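Local coordinates for protein toluene, o-xylene monooxygenase oxygenase subunit (Pseudomonas stutzeri, PDB 2INC) that probably serves as a helical subunit of the oxygenase component of a monooxygenase that hydroxylates toluene and o-xylene, at residues E112-F117 with E238-L243; T119-L124 with E225-Q230. All coordinates share one frame; numbering follows the deposited sequence.

Contact 1. Residues E112-F117 with E238-L243; sequences ETLARF and EGDTLL
Leu114 reaches across from the helical segment 112-117 and sets both methyls against OD2 of Asp240 and one of them, CD2, also against CD2 of Leu243. Its CB points toward segment 238-243, and CG, turned anti to the carbonyl carbon (chi1 -67°), forks toward the partner. CD1 rests on Asp240 OD2 at 3.9 Å. CD2 also lies beside that oxygen, and its second neighbour is Leu243 CD2, 3.8 Å from Leu114 CD2, where the two leucines slide past each other in opposite directions. No hydrogen bond runs between the two segments; the fork of methyls faces a carboxylate oxygen. Asp240 is an N-cap: its OD1 accepts from Leu243 N at 3.0 Å in a nearly straight bond (172°), although the N-H arrives from above the carboxylate plane. Trp110, earlier on helix 108-117, donates NE1 to OD2, so the polar link comes from Leu114's own helix and both buried oxygens have a donor. With an alanine here in place of Asp240, Leu243 N and Trp110 NE1 would probably lose their acceptor and a gap is likely to open beside the methyls of Leu114. Just before the cap, Gly239, with positive phi, ends helix 208-237 in a Schellman motif. The contact thus joins helix 108-117 to the corner between helices 208-237 and 241-268, with Leu169 of helix 142-172 also against Leu114 and Ala235 of helix 208-237 touching Asp240 and Leu243.

Contact 2. Residues T119-L124 with E225-Q230; sequences TPARYL and EALLQQ
Two helices of the all-helical core, consistent with the ferritin-like bundle of this hydroxylase family, meet where Leu227 of helix 208-237 touches Ala121 and Leu124 of helix 121-138. Both contacts run through one methyl: Leu227 CD2 approaches Ala121 CB to 3.6 Å and Leu124 CD2 to 3.9 Å, so it lodges between side chains that stand three residues apart on the opposing helix. The small alanine lets the leucine come close, and the CA atoms of Ala121 and Leu227 are 8.1 Å apart. Leu124 lies obliquely across the end of Leu227; chi1 of 179° sends its CG out anti to the backbone N, and CD2 is the branch that meets the methyl. The joint is wholly apolar and buried, and no hydrogen bond spans it. Helix 208-237 widens here into a pi-type turn, in which Gln230 N bonds to Glu225 O at 2.9 Å, and Leu227 projects from within this turn. On the far flank of segment 119-124, Arg122 NH2 donates to Tyr123 OH at 3.1 Å, a bent bond (136°), with the hydroxyl also tilted 28° from the guanidinium plane. The same guanidinium holds Glu182 through NH1 and a backbone group of another protein chain through NE, while the Tyr123 ring stacks on Trp186. Trp192 of helix 190-202 touches both Leu124 and Leu227, and Trp186 of helix 182-188 also packs on Leu124. The seam between helices 121-138 and 208-237 is therefore flanked by indoles from helices 182-188 and 190-202, with a neighbouring chain reaching the Arg122 flank.

Overall arrangement
From the N terminus the chain passes through three helices, 20-25, 46-56 and 76-99, before helix 108-117 supplies one side of contact 1; after a short turn it enters helix 121-138, which supplies one side of contact 2. It then runs through roughly a hundred mostly helical residues before helix 208-237 returns at 225-230 to close contact 2. The end of that helix and the start of helix 241-268 close contact 1 soon after, so the smaller loop lies within the larger one. The two centres are about 11 Å apart, and a probable hydrogen bond from Thr119 N to Leu114 O joins them. Together they fasten two consecutive pairs of helices to each other.

Contact 1. Residues E112-F117 with E238-L243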
ATOM      1  N   GLU B 112      21.845 -39.861  11.037  1.00 37.74           N
ATOM      2  CA  GLU B 112      21.464 -40.367  12.354  1.00 37.56           C
ATOM      3  C   GLU B 112      21.633 -39.355  13.487  1.00 36.98           C
ATOM      4  O   GLU B 112      20.829 -39.345  14.414  1.00 36.45           O
ATOM      5  CB  GLU B 112      22.218 -41.664  12.640  1.00 40.06           C
ATOM      6  CG  GLU B 112      21.586 -42.787  11.798  1.00 42.96           C
ATOM      7  CD  GLU B 112      22.343 -44.103  11.878  1.00 53.43           C
ATOM      8  OE1 GLU B 112      21.769 -45.101  11.381  1.00 55.68           O
ATOM      9  OE2 GLU B 112      23.482 -44.131  12.442  1.00 53.82           O
ATOM     10  N   THR B 113      22.668 -38.523  13.439  1.00 33.37           N
ATOM     11  CA  THR B 113      22.819 -37.449  14.413  1.00 34.26           C
ATOM     12  C   THR B 113      21.657 -36.430  14.340  1.00 34.19           C
ATOM     13  O   THR B 113      21.181 -35.975  15.362  1.00 34.47           O
ATOM     14  CB  THR B 113      24.103 -36.725  14.124  1.00 32.69           C
ATOM     15  OG1 THR B 113      25.119 -37.717  14.148  1.00 36.84           O
ATOM     16  CG2 THR B 113      24.425 -35.615  15.130  1.00 33.43           C
ATOM     17  N   LEU B 114      21.241 -36.068  13.134  1.00 32.82           N
ATOM     18  CA  LEU B 114      20.031 -35.260  12.958  1.00 33.38           C
ATOM     19  C   LEU B 114      18.787 -35.868  13.612  1.00 33.77           C
ATOM     20  O   LEU B 114      18.080 -35.160  14.307  1.00 35.38           O
ATOM     21  CB  LEU B 114      19.741 -35.069  11.472  1.00 33.11           C
ATOM     22  CG  LEU B 114      20.763 -34.232  10.739  1.00 33.44           C
ATOM     23  CD1 LEU B 114      20.279 -34.137   9.289  1.00 32.51           C
ATOM     24  CD2 LEU B 114      20.910 -32.835  11.337  1.00 33.56           C
ATOM     25  N   ALA B 115      18.543 -37.164  13.427  1.00 33.55           N
ATOM     26  CA  ALA B 115      17.362 -37.783  14.003  1.00 33.88           C
ATOM     27  C   ALA B 115      17.365 -37.682  15.525  1.00 33.82           C
ATOM     28  O   ALA B 115      16.293 -37.490  16.139  1.00 35.91           O
ATOM     29  CB  ALA B 115      17.240 -39.249  13.552  1.00 33.52           C
ATOM     30  N   ARG B 116      18.552 -37.757  16.136  1.00 32.53           N
ATOM     31  CA  ARG B 116      18.661 -37.773  17.586  1.00 31.55           C
ATOM     32  C   ARG B 116      18.706 -36.405  18.176  1.00 33.15           C
ATOM     33  O   ARG B 116      18.045 -36.158  19.200  1.00 33.05           O
ATOM     34  CB  ARG B 116      19.944 -38.504  18.023  1.00 31.96           C
ATOM     35  CG  ARG B 116      20.056 -38.703  19.542  1.00 30.78           C
ATOM     36  CD  ARG B 116      21.084 -39.762  19.882  1.00 32.91           C
ATOM     37  NE  ARG B 116      21.091 -39.908  21.346  1.00 34.74           N
ATOM     38  CZ  ARG B 116      22.138 -40.230  22.080  1.00 37.20           C
ATOM     39  NH1 ARG B 116      23.330 -40.470  21.502  1.00 38.73           N
ATOM     40  NH2 ARG B 116      21.981 -40.319  23.404  1.00 34.43           N
ATOM     41  N   PHE B 117      19.533 -35.538  17.565  1.00 30.86           N
ATOM     42  CA  PHE B 117      19.842 -34.236  18.139  1.00 31.69           C
ATOM     43  C   PHE B 117      19.182 -33.033  17.496  1.00 32.12           C
ATOM     44  O   PHE B 117      19.198 -31.946  18.107  1.00 30.82           O
ATOM     45  CB  PHE B 117      21.339 -33.990  18.068  1.00 30.59           C
ATOM     46  CG  PHE B 117      22.137 -34.931  18.929  1.00 33.64           C
ATOM     47  CD1 PHE B 117      22.229 -34.719  20.300  1.00 32.44           C
ATOM     48  CD2 PHE B 117      22.744 -36.067  18.372  1.00 33.78           C
ATOM     49  CE1 PHE B 117      22.972 -35.603  21.112  1.00 33.93           C
ATOM     50  CE2 PHE B 117      23.484 -36.955  19.175  1.00 34.10           C
ATOM     51  CZ  PHE B 117      23.612 -36.698  20.560  1.00 32.52           C
ATOM     52  N   GLU B 238      30.387 -30.969   9.626  1.00 47.55           N
ATOM     53  CA  GLU B 238      29.977 -32.264   9.139  1.00 47.60           C
ATOM     54  C   GLU B 238      29.395 -32.229   7.746  1.00 47.26           C
ATOM     55  O   GLU B 238      28.882 -33.254   7.259  1.00 48.66           O
ATOM     56  CB  GLU B 238      28.939 -32.898  10.080  1.00 47.20           C
ATOM     57  CG  GLU B 238      29.512 -33.463  11.356  1.00 51.36           C
ATOM     58  CD  GLU B 238      30.669 -34.395  11.111  1.00 57.68           C
ATOM     59  OE1 GLU B 238      30.507 -35.344  10.303  1.00 59.55           O
ATOM     60  OE2 GLU B 238      31.742 -34.159  11.716  1.00 60.67           O
ATOM     61  N   GLY B 239      29.420 -31.069   7.103  1.00 46.67           N
ATOM     62  CA  GLY B 239      28.928 -30.977   5.728  1.00 45.33           C
ATOM     63  C   GLY B 239      27.506 -30.469   5.577  1.00 45.46           C
ATOM     64  O   GLY B 239      27.049 -30.240   4.437  1.00 45.83           O
ATOM     65  N   ASP B 240      26.811 -30.256   6.707  1.00 43.69           N
ATOM     66  CA  ASP B 240      25.403 -29.852   6.665  1.00 42.97           C
ATOM     67  C   ASP B 240      25.362 -28.342   6.560  1.00 43.00           C
ATOM     68  O   ASP B 240      25.233 -27.649   7.570  1.00 43.07           O
ATOM     69  CB  ASP B 240      24.644 -30.319   7.911  1.00 43.30           C
ATOM     70  CG  ASP B 240      23.124 -30.257   7.730  1.00 42.98           C
ATOM     71  OD1 ASP B 240      22.614 -29.418   6.942  1.00 41.16           O
ATOM     72  OD2 ASP B 240      22.411 -31.059   8.357  1.00 38.26           O
ATOM     73  N   THR B 241      25.485 -27.802   5.351  1.00 41.53           N
ATOM     74  CA  THR B 241      25.548 -26.357   5.313  1.00 40.45           C
ATOM     75  C   THR B 241      24.181 -25.745   5.622  1.00 38.77           C
ATOM     76  O   THR B 241      24.138 -24.683   6.217  1.00 37.90           O
ATOM     77  CB  THR B 241      26.285 -25.746   4.041  1.00 42.11           C
ATOM     78  OG1 THR B 241      25.424 -24.858   3.312  1.00 44.40           O
ATOM     79  CG2 THR B 241      26.893 -26.827   3.158  1.00 39.99           C
ATOM     80  N   LEU B 242      23.082 -26.424   5.272  1.00 36.95           N
ATOM     81  CA  LEU B 242      21.755 -25.879   5.531  1.00 36.77           C
ATOM     82  C   LEU B 242      21.622 -25.627   7.043  1.00 36.60           C
ATOM     83  O   LEU B 242      21.384 -24.491   7.487  1.00 36.46           O
ATOM     84  CB  LEU B 242      20.648 -26.833   4.985  1.00 36.45           C
ATOM     85  CG  LEU B 242      19.240 -26.295   4.745  1.00 35.60           C
ATOM     86  CD1 LEU B 242      18.527 -27.208   3.817  1.00 42.27           C
ATOM     87  CD2 LEU B 242      18.521 -26.332   6.049  1.00 40.11           C
ATOM     88  N   LEU B 243      21.832 -26.658   7.860  1.00 35.45           N
ATOM     89  CA  LEU B 243      21.579 -26.484   9.305  1.00 34.44           C
ATOM     90  C   LEU B 243      22.560 -25.447   9.885  1.00 34.77           C
ATOM     91  O   LEU B 243      22.207 -24.628  10.745  1.00 33.37           O
ATOM     92  CB  LEU B 243      21.678 -27.829  10.031  1.00 35.41           C
ATOM     93  CG  LEU B 243      21.375 -27.758  11.550  1.00 37.12           C
ATOM     94  CD1 LEU B 243      20.099 -26.986  11.886  1.00 35.95           C
ATOM     95  CD2 LEU B 243      21.364 -29.131  12.097  1.00 34.59           C
TER

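Contact 2. Residues T119-L124 with E225-Q230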
ATOM      1  N   THR B 119      15.887 -33.105  14.942  1.00 31.17           N
ATOM      2  CA  THR B 119      14.463 -33.063  14.773  1.00 32.79           C
ATOM      3  C   THR B 119      13.605 -33.070  16.069  1.00 33.03           C
ATOM      4  O   THR B 119      12.508 -32.454  16.063  1.00 33.73           O
ATOM      5  CB  THR B 119      13.985 -34.048  13.726  1.00 33.08           C
ATOM      6  OG1 THR B 119      14.345 -35.332  14.148  1.00 35.17           O
ATOM      7  CG2 THR B 119      14.697 -33.746  12.367  1.00 34.36           C
ATOM      8  N   PRO B 120      14.061 -33.739  17.164  1.00 32.99           N
ATOM      9  CA  PRO B 120      13.256 -33.652  18.389  1.00 33.56           C
ATOM     10  C   PRO B 120      13.156 -32.278  18.986  1.00 33.05           C
ATOM     11  O   PRO B 120      12.321 -32.054  19.853  1.00 34.06           O
ATOM     12  CB  PRO B 120      13.965 -34.582  19.383  1.00 31.52           C
ATOM     13  CG  PRO B 120      14.748 -35.509  18.540  1.00 32.41           C
ATOM     14  CD  PRO B 120      15.166 -34.718  17.330  1.00 33.20           C
ATOM     15  N   ALA B 121      13.976 -31.351  18.523  1.00 33.37           N
ATOM     16  CA  ALA B 121      13.874 -29.977  18.977  1.00 33.96           C
ATOM     17  C   ALA B 121      12.495 -29.337  18.664  1.00 34.52           C
ATOM     18  O   ALA B 121      12.200 -28.284  19.220  1.00 33.65           O
ATOM     19  CB  ALA B 121      14.998 -29.139  18.398  1.00 33.56           C
ATOM     20  N   ARG B 122      11.629 -29.975  17.855  1.00 32.63           N
ATOM     21  CA  ARG B 122      10.295 -29.406  17.666  1.00 32.54           C
ATOM     22  C   ARG B 122       9.569 -29.321  19.035  1.00 32.13           C
ATOM     23  O   ARG B 122       8.809 -28.373  19.291  1.00 32.13           O
ATOM     24  CB  ARG B 122       9.485 -30.146  16.591  1.00 32.33           C
ATOM     25  CG  ARG B 122       8.810 -31.456  17.027  1.00 33.36           C
ATOM     26  CD  ARG B 122       7.809 -31.868  15.954  1.00 31.81           C
ATOM     27  NE  ARG B 122       7.200 -33.169  16.301  1.00 34.57           N
ATOM     28  CZ  ARG B 122       7.649 -34.314  15.844  1.00 35.63           C
ATOM     29  NH1 ARG B 122       8.665 -34.307  14.979  1.00 30.52           N
ATOM     30  NH2 ARG B 122       7.055 -35.448  16.193  1.00 38.89           N
ATOM     31  N   TYR B 123       9.821 -30.294  19.916  1.00 31.10           N
ATOM     32  CA  TYR B 123       9.229 -30.265  21.270  1.00 32.06           C
ATOM     33  C   TYR B 123       9.845 -29.128  22.084  1.00 32.19           C
ATOM     34  O   TYR B 123       9.154 -28.313  22.713  1.00 34.19           O
ATOM     35  CB  TYR B 123       9.341 -31.657  21.957  1.00 31.06           C
ATOM     36  CG  TYR B 123       8.486 -32.654  21.201  1.00 32.18           C
ATOM     37  CD1 TYR B 123       7.121 -32.715  21.437  1.00 32.55           C
ATOM     38  CD2 TYR B 123       9.022 -33.492  20.218  1.00 30.41           C
ATOM     39  CE1 TYR B 123       6.307 -33.566  20.730  1.00 29.44           C
ATOM     40  CE2 TYR B 123       8.152 -34.365  19.467  1.00 31.51           C
ATOM     41  CZ  TYR B 123       6.832 -34.382  19.750  1.00 30.13           C
ATOM     42  OH  TYR B 123       5.918 -35.191  19.050  1.00 32.16           O
ATOM     43  N   LEU B 124      11.140 -29.035  22.085  1.00 32.11           N
ATOM     44  CA  LEU B 124      11.752 -28.047  22.923  1.00 31.41           C
ATOM     45  C   LEU B 124      11.354 -26.618  22.458  1.00 30.66           C
ATOM     46  O   LEU B 124      11.050 -25.782  23.284  1.00 31.58           O
ATOM     47  CB  LEU B 124      13.260 -28.228  22.906  1.00 32.59           C
ATOM     48  CG  LEU B 124      14.016 -27.203  23.748  1.00 32.09           C
ATOM     49  CD1 LEU B 124      13.433 -27.023  25.202  1.00 37.10           C
ATOM     50  CD2 LEU B 124      15.461 -27.718  23.880  1.00 34.46           C
ATOM     51  N   GLU B 225      22.629 -22.050  23.135  1.00 37.30           N
ATOM     52  CA  GLU B 225      24.042 -22.464  23.038  1.00 37.88           C
ATOM     53  C   GLU B 225      24.191 -23.942  22.664  1.00 38.13           C
ATOM     54  O   GLU B 225      24.979 -24.283  21.788  1.00 39.30           O
ATOM     55  CB  GLU B 225      24.855 -22.040  24.274  1.00 38.25           C
ATOM     56  CG  GLU B 225      25.008 -20.493  24.436  1.00 40.08           C
ATOM     57  CD  GLU B 225      25.450 -19.710  23.168  1.00 45.76           C
ATOM     58  OE1 GLU B 225      26.451 -20.105  22.513  1.00 43.88           O
ATOM     59  OE2 GLU B 225      24.812 -18.667  22.830  1.00 45.76           O
ATOM     60  N   ALA B 226      23.374 -24.808  23.233  1.00 37.64           N
ATOM     61  CA  ALA B 226      23.419 -26.208  22.842  1.00 37.09           C
ATOM     62  C   ALA B 226      22.936 -26.465  21.415  1.00 37.55           C
ATOM     63  O   ALA B 226      23.645 -27.065  20.580  1.00 37.00           O
ATOM     64  CB  ALA B 226      22.640 -27.078  23.869  1.00 36.57           C
ATOM     65  N   LEU B 227      21.731 -25.999  21.121  1.00 37.44           N
ATOM     66  CA  LEU B 227      21.041 -26.386  19.906  1.00 38.25           C
ATOM     67  C   LEU B 227      21.343 -25.488  18.741  1.00 39.29           C
ATOM     68  O   LEU B 227      21.268 -25.918  17.612  1.00 42.43           O
ATOM     69  CB  LEU B 227      19.534 -26.421  20.133  1.00 37.55           C
ATOM     70  CG  LEU B 227      18.990 -27.735  20.669  1.00 39.22           C
ATOM     71  CD1 LEU B 227      19.407 -27.998  22.142  1.00 39.31           C
ATOM     72  CD2 LEU B 227      17.509 -27.698  20.567  1.00 40.00           C
ATOM     73  N   LEU B 228      21.678 -24.228  18.959  1.00 40.32           N
ATOM     74  CA  LEU B 228      21.941 -23.415  17.781  1.00 40.01           C
ATOM     75  C   LEU B 228      23.448 -23.329  17.619  1.00 40.84           C
ATOM     76  O   LEU B 228      23.985 -23.724  16.581  1.00 41.08           O
ATOM     77  CB  LEU B 228      21.287 -22.021  17.876  1.00 39.45           C
ATOM     78  CG  LEU B 228      19.786 -21.974  18.140  1.00 37.17           C
ATOM     79  CD1 LEU B 228      19.289 -20.514  18.151  1.00 38.28           C
ATOM     80  CD2 LEU B 228      19.018 -22.817  17.125  1.00 40.42           C
ATOM     81  N   GLN B 229      24.123 -22.874  18.660  1.00 39.49           N
ATOM     82  CA  GLN B 229      25.548 -22.697  18.575  1.00 40.99           C
ATOM     83  C   GLN B 229      26.321 -24.009  18.354  1.00 40.02           C
ATOM     84  O   GLN B 229      27.018 -24.133  17.356  1.00 40.35           O
ATOM     85  CB  GLN B 229      26.070 -21.922  19.767  1.00 41.17           C
ATOM     86  CG  GLN B 229      27.482 -21.404  19.578  1.00 43.83           C
ATOM     87  CD  GLN B 229      27.591 -20.405  18.472  1.00 47.44           C
ATOM     88  OE1 GLN B 229      26.696 -19.590  18.261  1.00 51.67           O
ATOM     89  NE2 GLN B 229      28.690 -20.442  17.761  1.00 48.70           N
ATOM     90  N   GLN B 230      26.191 -24.979  19.257  1.00 39.58           N
ATOM     91  CA  GLN B 230      27.088 -26.126  19.241  1.00 38.95           C
ATOM     92  C   GLN B 230      26.649 -27.096  18.160  1.00 39.19           C
ATOM     93  O   GLN B 230      27.470 -27.597  17.394  1.00 37.74           O
ATOM     94  CB  GLN B 230      27.115 -26.813  20.617  1.00 39.55           C
ATOM     95  CG  GLN B 230      27.775 -25.968  21.726  1.00 41.47           C
ATOM     96  CD  GLN B 230      29.195 -25.621  21.419  1.00 43.58           C
ATOM     97  OE1 GLN B 230      29.957 -26.484  21.004  1.00 48.17           O
ATOM     98  NE2 GLN B 230      29.565 -24.348  21.573  1.00 45.05           N
TER